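PDB 2WS2: glutathione s-transferase from Haemonchus contortus, which probably catalyses the conjugation of glutathione to electrophilic substrates, displacing a halide ion, as a sigma-family transferase of a parasitic nematode. Local coordinates for residues K191-K194 against W195-R199. Sequence-based numbering, arbitrary orientation.
Sequences KLKK and WIETR
Leu192 meets the indole of Trp195 at its edge, near the ring plane, with Leu192 CD1 4.1 Å from Trp195 CD1. One face of the same indole carries Arg199, whose CB stands 3.5 Å above the plane, offset toward the rim. The guanidinium of Arg199 in turn has Ile196 CB 3.9 Å above one of its faces, again near the rim. Leucine suits its place because one branch can serve two neighbours: its CD1 also lies 3.7 Å from Ile196 CG2. With CG anti to the backbone N (chi1 174°), the indole of Trp195 is directed toward helix 16-24, where it touches Arg19 and Val23 and its NE1 donates a hydrogen bond to Glu16. Glu16 also forms a salt bridge with Arg199, whose NH1 has a second one with Glu162, so the Glu16 carboxylate ties the two side chains together.

Leu192, Trp195 and Ile196 lie in the last two turns of helix 190-198, in the all-helical C-terminal domain of the glutathione transferase fold, and Arg199 follows just beyond its end; Trp195 and Arg199 fasten this helix to helix 16-24 of the thioredoxin-like N-terminal domain. The helix is weakly bonded toward its end: Ile196 N binds Leu192 O at 2.8 Å, while Trp195 N reaches Lys191 O only weakly.

The outer side of the helix is charged and solvent-exposed. Glu197, between two lysines, suits a salt-bridge network: its OE1 makes a long bridge of 3.8 Å to Lys193 NZ, and its other carboxylate oxygen pairs less certainly with Lys194. Threonine fits the helix end, because its short hydroxyl can turn back on the preceding turn: with OG1 set between the backbone N and the carbonyl carbon (chi1 61°), Thr198 OG1 donates to Lys194 O, though at 2.5 Å the exact length is doubtful.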
loop_
_atom_site.group_PDB
_atom_site.type_symbol
_atom_site.label_atom_id
_atom_site.label_comp_id
_atom_site.label_asym_id
_atom_site.label_seq_id
_atom_site.Cartn_x
_atom_site.Cartn_y
_atom_site.Cartn_z
ATOM N N LYS A 191 -14.676 -0.033 -22.916
ATOM C CA LYS A 191 -14.409 -1.384 -22.405
ATOM C C LYS A 191 -15.025 -1.536 -21.023
ATOM O O LYS A 191 -15.744 -2.483 -20.782
ATOM C CB LYS A 191 -12.898 -1.651 -22.340
ATOM C CG LYS A 191 -12.184 -1.507 -23.654
ATOM C CD LYS A 191 -11.987 -2.840 -24.327
ATOM C CE LYS A 191 -11.873 -2.702 -25.820
ATOM N NZ LYS A 191 -12.223 -4.019 -26.458
ATOM N N LEU A 192 -14.742 -0.565 -20.153
ATOM C CA LEU A 192 -15.217 -0.483 -18.777
ATOM C C LEU A 192 -16.725 -0.259 -18.693
ATOM O O LEU A 192 -17.393 -0.859 -17.860
ATOM C CB LEU A 192 -14.463 0.632 -18.034
ATOM C CG LEU A 192 -14.898 1.070 -16.628
ATOM C CD1 LEU A 192 -14.652 -0.041 -15.577
ATOM C CD2 LEU A 192 -14.241 2.340 -16.166
ATOM N N LYS A 193 -17.269 0.551 -19.606
ATOM C CA LYS A 193 -18.688 0.915 -19.554
ATOM C C LYS A 193 -19.558 -0.346 -19.550
ATOM O O LYS A 193 -20.380 -0.513 -18.656
ATOM C CB LYS A 193 -19.039 1.868 -20.717
ATOM C CG LYS A 193 -20.422 2.495 -20.635
ATOM C CD LYS A 193 -20.751 3.144 -21.998
ATOM C CE LYS A 193 -22.260 3.157 -22.254
ATOM N NZ LYS A 193 -23.014 3.643 -21.058
ATOM N N LYS A 194 -19.299 -1.217 -20.530
ATOM C CA LYS A 194 -19.897 -2.529 -20.775
ATOM C C LYS A 194 -19.587 -3.609 -19.710
ATOM O O LYS A 194 -20.385 -4.527 -19.513
ATOM C CB LYS A 194 -19.425 -2.995 -22.160
ATOM C CG LYS A 194 -19.767 -4.391 -22.620
ATOM C CD LYS A 194 -21.046 -4.492 -23.547
ATOM C CE LYS A 194 -22.320 -4.151 -22.798
ATOM N NZ LYS A 194 -23.549 -4.181 -23.642
ATOM N N TRP A 195 -18.412 -3.505 -19.075
ATOM C CA TRP A 195 -18.089 -4.220 -17.838
ATOM C C TRP A 195 -19.021 -3.833 -16.698
ATOM O O TRP A 195 -19.694 -4.700 -16.109
ATOM C CB TRP A 195 -16.631 -3.946 -17.392
ATOM C CG TRP A 195 -16.330 -4.554 -16.060
ATOM C CD1 TRP A 195 -15.943 -3.911 -14.919
ATOM C CD2 TRP A 195 -16.436 -5.940 -15.730
ATOM N NE1 TRP A 195 -15.781 -4.820 -13.898
ATOM C CE2 TRP A 195 -16.083 -6.073 -14.365
ATOM C CE3 TRP A 195 -16.804 -7.087 -16.456
ATOM C CZ2 TRP A 195 -16.073 -7.313 -13.706
ATOM C CZ3 TRP A 195 -16.803 -8.319 -15.797
ATOM C CH2 TRP A 195 -16.453 -8.413 -14.432
ATOM N N ILE A 196 -19.063 -2.548 -16.346
ATOM C CA ILE A 196 -19.989 -2.130 -15.288
ATOM C C ILE A 196 -21.491 -2.351 -15.621
ATOM O O ILE A 196 -22.345 -2.278 -14.728
ATOM C CB ILE A 196 -19.727 -0.691 -14.721
ATOM C CG1 ILE A 196 -20.638 0.348 -15.388
ATOM C CG2 ILE A 196 -18.238 -0.324 -14.773
ATOM C CD1 ILE A 196 -21.278 1.315 -14.398
ATOM N N GLU A 197 -21.799 -2.644 -16.878
ATOM C CA GLU A 197 -23.181 -2.946 -17.298
ATOM C C GLU A 197 -23.483 -4.432 -17.192
ATOM O O GLU A 197 -24.634 -4.835 -17.163
ATOM C CB GLU A 197 -23.406 -2.595 -18.772
ATOM C CG GLU A 197 -23.337 -1.128 -19.210
ATOM C CD GLU A 197 -23.210 -1.051 -20.729
ATOM O OE1 GLU A 197 -23.636 -0.054 -21.385
ATOM O OE2 GLU A 197 -22.665 -2.014 -21.287
ATOM N N THR A 198 -22.450 -5.256 -17.194
ATOM C CA THR A 198 -22.645 -6.673 -17.366
ATOM C C THR A 198 -21.895 -7.449 -16.285
ATOM O O THR A 198 -21.723 -8.667 -16.394
ATOM C CB THR A 198 -22.161 -7.139 -18.750
ATOM O OG1 THR A 198 -20.760 -6.870 -18.872
ATOM C CG2 THR A 198 -22.940 -6.434 -19.897
ATOM N N ARG A 199 -21.454 -6.740 -15.253
ATOM C CA ARG A 199 -20.779 -7.403 -14.148
ATOM C C ARG A 199 -21.799 -7.702 -13.072
ATOM O O ARG A 199 -22.779 -6.944 -12.891
ATOM C CB ARG A 199 -19.598 -6.581 -13.588
ATOM C CG ARG A 199 -20.018 -5.356 -12.824
ATOM C CD ARG A 199 -18.933 -4.352 -12.563
ATOM N NE ARG A 199 -19.559 -3.284 -11.796
ATOM C CZ ARG A 199 -18.919 -2.428 -11.022
ATOM N NH1 ARG A 199 -17.591 -2.502 -10.882
ATOM N NH2 ARG A 199 -19.617 -1.511 -10.367
#